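ATP-dependent Clp endopeptidase (Clostridium difficile, PDB 3FES) probably serves as the ATP-driven chaperone of a Clp protease, its helical amino-terminal domain likely contributing to substrate or adaptor recognition. Local coordinates at residues G32-L37 against E119-K124; G39-E44 against F57-L62; E45-K50 against G106-L111; S53-T58 against D133-Q138. All blocks are in the same frame, centred on the assembly; numbering follows the deposited sequence.

Contact 1. Residues G32-L37 against E119-K124; sequences GSEHIL and EGIANK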
# COMPACT_ATOMS: atom_id res chain seq x y z
N GLY A 32 8.88 -1.52 -2.28
CA GLY A 32 8.84 -0.60 -1.14
C GLY A 32 7.43 -0.21 -0.78
O GLY A 32 6.47 -0.66 -1.41
N SER A 33 7.27 0.66 0.23
CA SER A 33 5.93 1.04 0.67
C SER A 33 5.17 1.71 -0.46
O SER A 33 3.93 1.60 -0.51
CB SER A 33 6.01 2.02 1.88
OG SER A 33 6.76 3.17 1.56
N GLU A 34 5.90 2.41 -1.33
CA GLU A 34 5.24 3.14 -2.43
C GLU A 34 4.57 2.17 -3.41
O GLU A 34 3.52 2.48 -3.97
CB GLU A 34 6.22 4.10 -3.14
CG GLU A 34 7.34 3.45 -3.95
CD GLU A 34 8.56 2.96 -3.15
OE1 GLU A 34 8.54 2.71 -1.92
OE2 GLU A 34 9.59 2.80 -3.78
N HIS A 35 5.19 1.02 -3.62
CA HIS A 35 4.60 0.04 -4.50
C HIS A 35 3.40 -0.63 -3.88
O HIS A 35 2.44 -0.93 -4.58
CB HIS A 35 5.60 -1.04 -4.86
CG HIS A 35 6.88 -0.51 -5.43
ND1 HIS A 35 6.98 0.05 -6.68
CD2 HIS A 35 8.12 -0.48 -4.90
CE1 HIS A 35 8.23 0.39 -6.90
NE2 HIS A 35 8.95 0.07 -5.85
N ILE A 36 3.46 -0.90 -2.57
CA ILE A 36 2.29 -1.44 -1.86
C ILE A 36 1.14 -0.42 -1.96
O ILE A 36 -0.01 -0.79 -2.20
CB ILE A 36 2.64 -1.71 -0.36
CG1 ILE A 36 3.76 -2.75 -0.23
CG2 ILE A 36 1.37 -2.16 0.41
CD1 ILE A 36 4.24 -2.93 1.20
N LEU A 37 1.44 0.87 -1.75
CA LEU A 37 0.39 1.89 -1.90
C LEU A 37 -0.25 1.88 -3.30
O LEU A 37 -1.50 1.95 -3.45
CB LEU A 37 0.98 3.28 -1.57
CG LEU A 37 -0.06 4.41 -1.47
CD1 LEU A 37 -0.86 4.30 -0.19
CD2 LEU A 37 0.68 5.73 -1.46
N GLU A 119 7.20 6.58 7.69
CA GLU A 119 8.37 6.96 6.92
C GLU A 119 8.26 6.29 5.56
O GLU A 119 7.23 5.69 5.27
CB GLU A 119 9.62 6.48 7.66
CG GLU A 119 9.56 6.88 9.13
CD GLU A 119 10.92 6.98 9.79
OE1 GLU A 119 11.93 7.21 9.07
OE2 GLU A 119 10.98 6.85 11.04
N GLY A 120 9.28 6.37 4.73
CA GLY A 120 9.23 5.64 3.46
C GLY A 120 8.55 6.48 2.40
O GLY A 120 7.97 7.55 2.71
N ILE A 121 8.66 6.02 1.17
CA ILE A 121 8.27 6.79 0.02
C ILE A 121 6.75 6.98 -0.06
O ILE A 121 6.29 8.05 -0.46
CB ILE A 121 8.86 6.21 -1.31
CG1 ILE A 121 10.38 6.45 -1.34
CG2 ILE A 121 8.27 6.91 -2.53
CD1 ILE A 121 11.08 5.89 -2.59
N ALA A 122 5.99 5.96 0.34
CA ALA A 122 4.52 6.09 0.37
C ALA A 122 4.09 7.27 1.25
O ALA A 122 3.25 8.08 0.86
CB ALA A 122 3.85 4.76 0.80
N ASN A 123 4.66 7.39 2.44
CA ASN A 123 4.30 8.55 3.28
C ASN A 123 4.79 9.87 2.70
O ASN A 123 4.10 10.90 2.85
CB ASN A 123 4.73 8.33 4.74
CG ASN A 123 3.82 7.30 5.45
OD1 ASN A 123 4.29 6.28 5.93
ND2 ASN A 123 2.53 7.56 5.45
N LYS A 124 5.95 9.86 2.05
CA LYS A 124 6.46 11.07 1.39
C LYS A 124 5.48 11.55 0.32
O LYS A 124 5.24 12.75 0.18
CB LYS A 124 7.86 10.85 0.79
CG LYS A 124 8.95 10.94 1.83
CD LYS A 124 10.34 10.70 1.26
CE LYS A 124 11.35 10.65 2.38
NZ LYS A 124 12.74 10.50 1.89
O HOH W 1 9.83 3.40 0.42
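The first turns of two helices, 33-43 and 120-129, meet through S33 and A122, a worked case of a side-chain hydroxyl taking up an amide N-H from the start of another helix. Here the A122 N-H points at S33 OG over 3.1 Å, at an N-H...O angle of 162°. The S33 hydroxyl is set between its own backbone N and carbonyl carbon (chi1 57°), facing the partner helix. A122 CB then rests against S33 O at 3.4 Å, and the L37 side chain closes over it by apolar contact.

Beside this bond E34 and I121 cross obliquely. I121 CG2 meets E34 CB at 3.5 Å, while a bend at chi2 places E34 CD against I121 CB, and E34 OE2 is 3.6 Å from I121 CD1. E34 OE1 accepts a hydrogen bond from a water at 2.8 Å, and that water accepts from I121 N at 3.0 Å.

The short helical segments approach to 7.3 Å at 61°, and the small A122 lies where the backbones come closest, E34 CA to A122 CA 4.1 Å. This hydroxyl-and-water join of two helix starts recurs at G106-L111 against E45-K50, consistent with the repeated Clp amino-terminal motif.

Contact 2. Residues G39-E44 against F57-L62; sequences GLLREE and FTEAYL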
# COMPACT_ATOMS: atom_id res chain seq x y z
N GLY A 39 -0.16 -0.67 -5.33
CA GLY A 39 -0.88 -1.96 -5.41
C GLY A 39 -2.29 -1.89 -4.80
O GLY A 39 -3.25 -2.48 -5.35
N LEU A 40 -2.41 -1.23 -3.65
CA LEU A 40 -3.70 -1.02 -2.98
C LEU A 40 -4.66 -0.23 -3.86
O LEU A 40 -5.84 -0.57 -3.93
CB LEU A 40 -3.54 -0.33 -1.61
CG LEU A 40 -2.77 -1.14 -0.51
CD1 LEU A 40 -2.34 -0.17 0.62
CD2 LEU A 40 -3.68 -2.30 -0.01
N LEU A 41 -4.16 0.82 -4.52
CA LEU A 41 -5.00 1.61 -5.42
C LEU A 41 -5.45 0.79 -6.62
O LEU A 41 -6.65 0.76 -6.97
CB LEU A 41 -4.27 2.89 -5.87
CG LEU A 41 -5.19 3.87 -6.65
CD1 LEU A 41 -6.59 4.05 -6.02
CD2 LEU A 41 -4.54 5.20 -6.73
N ARG A 42 -4.50 0.11 -7.24
CA ARG A 42 -4.78 -0.68 -8.43
C ARG A 42 -5.77 -1.81 -8.15
O ARG A 42 -6.48 -2.25 -9.06
CB ARG A 42 -3.48 -1.23 -9.02
CG ARG A 42 -2.63 -0.17 -9.72
CD ARG A 42 -1.36 -0.79 -10.31
NE ARG A 42 -1.72 -1.68 -11.41
CZ ARG A 42 -1.03 -2.76 -11.77
NH1 ARG A 42 0.09 -3.12 -11.11
NH2 ARG A 42 -1.49 -3.48 -12.80
N GLU A 43 -5.81 -2.29 -6.90
CA GLU A 43 -6.69 -3.40 -6.54
C GLU A 43 -8.18 -3.00 -6.71
O GLU A 43 -9.01 -3.87 -6.97
CB GLU A 43 -6.35 -4.00 -5.17
CG GLU A 43 -7.22 -5.21 -4.78
CD GLU A 43 -8.58 -4.83 -4.18
OE1 GLU A 43 -8.67 -3.76 -3.53
OE2 GLU A 43 -9.55 -5.60 -4.35
N GLU A 44 -8.46 -1.71 -6.61
CA GLU A 44 -9.75 -1.10 -6.99
C GLU A 44 -10.94 -1.33 -6.05
O GLU A 44 -11.66 -0.37 -5.72
CB GLU A 44 -10.17 -1.45 -8.43
CG GLU A 44 -9.40 -0.69 -9.50
CD GLU A 44 -9.96 -0.91 -10.91
OE1 GLU A 44 -9.16 -0.90 -11.87
OE2 GLU A 44 -11.18 -1.10 -11.07
N PHE A 57 -6.26 10.43 -5.20
CA PHE A 57 -5.22 9.79 -6.00
C PHE A 57 -5.77 9.01 -7.19
O PHE A 57 -6.86 8.41 -7.11
CB PHE A 57 -4.42 8.81 -5.17
CG PHE A 57 -3.65 9.46 -4.07
CD1 PHE A 57 -4.06 9.31 -2.75
CD2 PHE A 57 -2.54 10.25 -4.36
CE1 PHE A 57 -3.34 9.92 -1.73
CE2 PHE A 57 -1.82 10.87 -3.34
CZ PHE A 57 -2.22 10.73 -2.05
N THR A 58 -4.98 8.97 -8.25
CA THR A 58 -5.22 8.06 -9.38
C THR A 58 -4.00 7.18 -9.52
O THR A 58 -2.94 7.52 -8.98
CB THR A 58 -5.37 8.82 -10.71
OG1 THR A 58 -4.25 9.70 -10.86
CG2 THR A 58 -6.66 9.64 -10.73
N GLU A 59 -4.12 6.08 -10.25
CA GLU A 59 -2.95 5.27 -10.53
C GLU A 59 -1.86 6.06 -11.28
O GLU A 59 -0.67 5.93 -10.95
CB GLU A 59 -3.33 4.07 -11.39
CG GLU A 59 -4.47 3.26 -10.86
CD GLU A 59 -4.68 2.04 -11.72
OE1 GLU A 59 -3.83 1.80 -12.61
OE2 GLU A 59 -5.69 1.32 -11.50
N ALA A 60 -2.26 6.86 -12.27
CA ALA A 60 -1.33 7.66 -13.06
C ALA A 60 -0.56 8.65 -12.19
O ALA A 60 0.65 8.78 -12.34
CB ALA A 60 -2.05 8.39 -14.21
N TYR A 61 -1.24 9.31 -11.26
CA TYR A 61 -0.55 10.24 -10.36
C TYR A 61 0.50 9.54 -9.50
O TYR A 61 1.66 9.96 -9.44
CB TYR A 61 -1.53 10.99 -9.46
CG TYR A 61 -0.85 11.84 -8.42
CD1 TYR A 61 -0.52 13.17 -8.68
CD2 TYR A 61 -0.52 11.31 -7.17
CE1 TYR A 61 0.12 13.96 -7.71
CE2 TYR A 61 0.12 12.09 -6.19
CZ TYR A 61 0.43 13.40 -6.47
OH TYR A 61 1.06 14.16 -5.50
N LEU A 62 0.10 8.46 -8.83
CA LEU A 62 1.03 7.73 -7.96
C LEU A 62 2.26 7.21 -8.69
O LEU A 62 3.39 7.39 -8.24
CB LEU A 62 0.32 6.56 -7.28
CG LEU A 62 -0.65 6.87 -6.15
CD1 LEU A 62 -1.07 5.50 -5.56
CD2 LEU A 62 0.02 7.74 -5.09
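L41 reaches toward the turn that opens helix 59-70, and its CD2 methyl does most of the touching. That methyl lies 3.5 Å from T58 C, 3.9 Å from F57 CB and 3.7 Å from L62 CD1, so it sits against both backbone and side chains of the turn and of the first helical turn after it. CG stands anti to the backbone N (chi1 -171°), on the side facing helix 59-70.

On the neighbouring flank R42 and E59 cross at about a right angle. The meeting is one of aliphatic chain with carboxylate: R42 CG lies 3.6 Å from E59 CD. R42 is modelled in two conformers, and in the one described NE remains 4.2 Å from E59 OE1, beyond a salt bridge, with the two planar groups turned 65° apart. The guanidinium instead pairs with E21 and S22 of helix 10-25. E59 also has E44 nearby, a like charge that may raise the proton affinity of either group slightly.

In the largely helical Clp amino-terminal fold, this contact brings the end of helix 33-43 against the beginning of helix 59-70, with helix 47-55 between them in the chain. T58 is the N-cap of the later helix: its OG1 accepts from Y61 N over 3.1 Å at 157°, fixing the turn on which L41 rests. E44 leaves the earlier helix with positive phi, and E43 OE1 accepts from G46 N just beyond. On F57, helix 120-129 packs through L126 and A129, and on L62 through I125.

Contact 3. Residues E45-K50 against G106-L111; sequences EGIAAK and GTEHIL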
# COMPACT_ATOMS: atom_id res chain seq x y z
N GLU A 45 -11.17 -2.57 -5.63
CA GLU A 45 -12.38 -2.95 -4.89
C GLU A 45 -12.36 -2.73 -3.38
O GLU A 45 -13.40 -2.51 -2.75
CB GLU A 45 -12.67 -4.43 -5.15
CG GLU A 45 -12.90 -4.76 -6.60
CD GLU A 45 -13.35 -6.19 -6.79
OE1 GLU A 45 -13.00 -7.07 -5.95
OE2 GLU A 45 -14.06 -6.44 -7.77
N GLY A 46 -11.17 -2.81 -2.76
CA GLY A 46 -11.09 -2.81 -1.31
C GLY A 46 -11.20 -1.42 -0.70
O GLY A 46 -11.14 -0.39 -1.40
N ILE A 47 -11.36 -1.41 0.61
CA ILE A 47 -11.45 -0.16 1.37
C ILE A 47 -10.28 0.78 1.03
O ILE A 47 -10.46 1.99 0.85
CB ILE A 47 -11.54 -0.47 2.89
CG1 ILE A 47 -12.93 -1.06 3.23
CG2 ILE A 47 -11.28 0.80 3.74
CD1 ILE A 47 -12.98 -1.71 4.57
N ALA A 48 -9.06 0.22 0.97
CA ALA A 48 -7.88 1.07 0.76
C ALA A 48 -7.97 1.80 -0.59
O ALA A 48 -7.69 2.99 -0.67
CB ALA A 48 -6.54 0.27 0.88
N ALA A 49 -8.38 1.08 -1.64
CA ALA A 49 -8.54 1.71 -2.95
C ALA A 49 -9.61 2.81 -2.87
O ALA A 49 -9.45 3.87 -3.49
CB ALA A 49 -8.94 0.68 -4.01
N LYS A 50 -10.71 2.52 -2.16
CA LYS A 50 -11.84 3.47 -2.10
C LYS A 50 -11.42 4.73 -1.30
O LYS A 50 -11.75 5.84 -1.67
CB LYS A 50 -13.10 2.81 -1.51
CG LYS A 50 -13.66 1.61 -2.33
CD LYS A 50 -13.98 2.01 -3.76
CE LYS A 50 -14.42 0.81 -4.67
NZ LYS A 50 -15.44 -0.12 -4.08
N GLY A 106 -7.18 -7.26 5.85
CA GLY A 106 -7.68 -6.64 4.62
C GLY A 106 -6.85 -5.50 4.09
O GLY A 106 -5.86 -5.06 4.73
N THR A 107 -7.25 -4.97 2.94
CA THR A 107 -6.57 -3.79 2.38
C THR A 107 -6.52 -2.63 3.36
O THR A 107 -5.51 -1.92 3.43
CB THR A 107 -7.16 -3.33 1.02
OG1 THR A 107 -8.48 -2.83 1.19
CG2 THR A 107 -7.16 -4.49 0.02
N GLU A 108 -7.55 -2.51 4.19
CA GLU A 108 -7.63 -1.41 5.17
C GLU A 108 -6.52 -1.51 6.23
O GLU A 108 -5.94 -0.49 6.69
CB GLU A 108 -9.05 -1.34 5.81
CG GLU A 108 -9.48 -2.56 6.65
CD GLU A 108 -10.12 -3.65 5.82
OE1 GLU A 108 -10.88 -4.46 6.42
OE2 GLU A 108 -9.92 -3.69 4.58
N HIS A 109 -6.21 -2.74 6.62
CA HIS A 109 -5.14 -2.98 7.60
C HIS A 109 -3.76 -2.66 7.05
O HIS A 109 -2.94 -2.10 7.76
CB HIS A 109 -5.20 -4.39 8.22
CG HIS A 109 -6.55 -4.75 8.75
ND1 HIS A 109 -7.06 -4.24 9.94
CD2 HIS A 109 -7.53 -5.52 8.22
CE1 HIS A 109 -8.28 -4.72 10.13
NE2 HIS A 109 -8.58 -5.51 9.11
N ILE A 110 -3.54 -2.97 5.78
CA ILE A 110 -2.27 -2.64 5.12
C ILE A 110 -2.13 -1.12 5.01
O ILE A 110 -1.10 -0.59 5.32
CB ILE A 110 -2.14 -3.33 3.76
CG1 ILE A 110 -2.25 -4.85 3.99
CG2 ILE A 110 -0.77 -2.94 3.07
CD1 ILE A 110 -2.20 -5.69 2.65
N LEU A 111 -3.19 -0.43 4.61
CA LEU A 111 -3.09 1.04 4.51
C LEU A 111 -2.91 1.67 5.91
O LEU A 111 -2.13 2.61 6.08
CB LEU A 111 -4.33 1.61 3.75
CG LEU A 111 -4.26 3.15 3.52
CD1 LEU A 111 -2.99 3.57 2.77
CD2 LEU A 111 -5.56 3.61 2.74
O HOH W 2 -10.82 -3.88 2.03
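T107 accepts the A48 N-H on OG1, an almost straight bond of 3.1 Å at 172°. Its chi1 of 67° puts OG1 between the backbone N and the carbonyl carbon, while the CG2 methyl takes the place anti to the carbonyl carbon. The hydroxyl therefore faces the amides that start helix 47-55. I47 N is also near, but its angle to OG1 is poor, and its N-H goes to a water instead, at 2.9 Å. The same water is 2.7 Å from T107 OG1 and donates to E108 OE2 at 2.7 Å.

E108 turns back on its own helix to meet that water. CG again stands between N and the carbonyl carbon, a bend at chi2 (-87°) turns CD back, and the carboxylate ends beside I47 CD1. I47 lies obliquely across this curled chain, CG2 against E108 CB at 3.7 Å and CD1 against E108 OE2 at 3.6 Å.

The run G106-T107-E108-H109 repeats the pattern of G32-S33-E34-H35, and G46-I47-A48 that of G120-I121-A122, consistent with the doubled sequence motif of the Clp amino-terminal domain. Threonine takes the role that serine has in the other copy. Further along the helix, L111 CB lies 3.9 Å from A48 CB; L111 CG is anti to its backbone N, and CD2 beyond it also meets A48 CB. L139 of helix 132-142 packs against I47, E108 and L111. A magnesium ion lies about 4 Å from the E108 side chain.

Contact 4. Residues S53-T58 against D133-Q138; sequences SKVGFT and DRTLAQ
Q138 meets K54 and V55, and its side chain can be followed atom by atom from helix 132-142 to the end of helix 47-55. CB touches V55 CG1 at 4.1 Å, an apolar start to the path. CG, set anti to the backbone N (chi1 -175°), passes 4.3 Å from K54 CB. A bend at chi2 (72°) then turns the amide, and CD comes within 3.6 Å of K54 CG. The two side chains cross at about a right angle, with the carbonyl oxygen closest: OE1 lies 3.3 Å from K54 CG, a contact with a methylene rather than with the charged end of the lysine. At the tip NE2 donates to D142 OD1, one turn further along its own helix, and this bond helps fix the rotation of the amide. Both K54 and Q138 also touch a crystal neighbour, so the lattice may influence their exposed ends.

Beside this pair V55 crosses T135 at about a right angle. V55 CG2 approaches T135 OG1 at 3.7 Å, yet the hydroxyl is committed to V131 O, just before its helix. T135 OG1 also sits at the edge of the F57 ring, near the ring plane and 4.4 Å from CE1. V51 and L52 carry the packing inward from T135.

G56, with positive phi, ends the helix in a Schellman motif and turns the chain toward F57. The join thus sets the C-terminal end of helix 47-55 against the first half of helix 132-142, in the helical bundle of this Clp amino-terminal domain.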
# COMPACT_ATOMS: atom_id res chain seq x y z
N SER A 53 -8.83 6.76 -3.60
CA SER A 53 -9.56 7.41 -4.69
C SER A 53 -10.43 8.55 -4.13
O SER A 53 -10.56 9.61 -4.75
CB SER A 53 -10.41 6.38 -5.43
OG SER A 53 -11.49 7.04 -6.07
N LYS A 54 -10.99 8.35 -2.94
CA LYS A 54 -11.85 9.37 -2.34
C LYS A 54 -11.05 10.65 -2.01
O LYS A 54 -11.55 11.76 -2.21
CB LYS A 54 -12.60 8.83 -1.11
CG LYS A 54 -13.55 9.80 -0.46
CD LYS A 54 -14.77 10.05 -1.36
CE LYS A 54 -15.98 10.51 -0.57
NZ LYS A 54 -16.29 11.94 -0.81
N VAL A 55 -9.83 10.49 -1.52
CA VAL A 55 -9.02 11.64 -1.17
C VAL A 55 -8.37 12.25 -2.41
O VAL A 55 -7.79 13.33 -2.33
CB VAL A 55 -7.93 11.34 -0.07
CG1 VAL A 55 -8.54 10.58 1.12
CG2 VAL A 55 -6.72 10.61 -0.65
N GLY A 56 -8.43 11.55 -3.55
CA GLY A 56 -7.99 12.15 -4.81
C GLY A 56 -6.89 11.51 -5.67
O GLY A 56 -6.60 12.00 -6.75
N PHE A 57 -6.26 10.43 -5.20
CA PHE A 57 -5.22 9.79 -6.00
C PHE A 57 -5.77 9.01 -7.19
O PHE A 57 -6.86 8.41 -7.11
CB PHE A 57 -4.42 8.81 -5.17
CG PHE A 57 -3.65 9.46 -4.07
CD1 PHE A 57 -4.06 9.31 -2.75
CD2 PHE A 57 -2.54 10.25 -4.36
CE1 PHE A 57 -3.34 9.92 -1.73
CE2 PHE A 57 -1.82 10.87 -3.34
CZ PHE A 57 -2.22 10.73 -2.05
N THR A 58 -4.98 8.97 -8.25
CA THR A 58 -5.22 8.06 -9.38
C THR A 58 -4.00 7.18 -9.52
O THR A 58 -2.94 7.52 -8.98
CB THR A 58 -5.37 8.82 -10.71
OG1 THR A 58 -4.25 9.70 -10.86
CG2 THR A 58 -6.66 9.64 -10.73
N ASP A 133 -3.13 13.14 6.77
CA ASP A 133 -4.11 13.03 7.84
C ASP A 133 -5.51 12.83 7.29
O ASP A 133 -6.36 12.26 7.97
CB ASP A 133 -4.10 14.27 8.75
CG ASP A 133 -2.91 14.28 9.73
OD1 ASP A 133 -2.28 13.22 9.98
OD2 ASP A 133 -2.63 15.37 10.27
N ARG A 134 -5.78 13.35 6.09
CA ARG A 134 -7.09 13.18 5.46
C ARG A 134 -7.32 11.71 5.08
O ARG A 134 -8.41 11.17 5.22
CB ARG A 134 -7.21 14.07 4.24
CG ARG A 134 -7.13 15.55 4.63
CD ARG A 134 -7.94 16.41 3.71
NE ARG A 134 -9.35 16.16 3.95
CZ ARG A 134 -10.09 16.88 4.78
NH1 ARG A 134 -9.57 17.91 5.43
NH2 ARG A 134 -11.37 16.56 4.95
N THR A 135 -6.25 11.07 4.61
CA THR A 135 -6.28 9.63 4.26
C THR A 135 -6.58 8.83 5.51
O THR A 135 -7.44 7.95 5.48
CB THR A 135 -4.95 9.19 3.59
OG1 THR A 135 -4.76 9.97 2.40
CG2 THR A 135 -4.98 7.73 3.21
N LEU A 136 -5.88 9.12 6.61
CA LEU A 136 -6.17 8.48 7.88
C LEU A 136 -7.63 8.65 8.35
O LEU A 136 -8.24 7.69 8.79
CB LEU A 136 -5.21 8.98 8.95
CG LEU A 136 -5.39 8.31 10.31
CD1 LEU A 136 -5.19 6.82 10.22
CD2 LEU A 136 -4.40 8.97 11.27
N ALA A 137 -8.15 9.87 8.27
CA ALA A 137 -9.52 10.13 8.65
C ALA A 137 -10.50 9.30 7.82
O ALA A 137 -11.39 8.68 8.36
CB ALA A 137 -9.84 11.63 8.53
N GLN A 138 -10.31 9.30 6.50
CA GLN A 138 -11.22 8.62 5.57
C GLN A 138 -11.15 7.10 5.80
O GLN A 138 -12.17 6.40 5.74
CB GLN A 138 -10.81 8.90 4.11
CG GLN A 138 -11.79 8.30 3.09
CD GLN A 138 -13.08 9.06 3.08
OE1 GLN A 138 -13.09 10.26 2.82
NE2 GLN A 138 -14.21 8.36 3.38

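Contacts 1 and 3 are the two versions of one arrangement, with centres 15 Å apart on opposite sides of the chain's centre. Their helices meet between them, I36 CG2 against I110 CG2 at 3.5 Å and L37 CD1 against L111 CD1 at 3.7 Å, consistent with a shared apolar core. Contact 2 uses the later part of helix 33-43, contact 1 its first turn; their centres are about 12 Å apart, and L62 CD1 touches L37 O. Contact 4 shares F57 and T58 with contact 2 and reaches contact 3 through L111 CD2 and T135 CG2. The magnesium ion is about 4 Å from the E108 side chain in contact 3 and about 12 Å from that of E44 in contact 2.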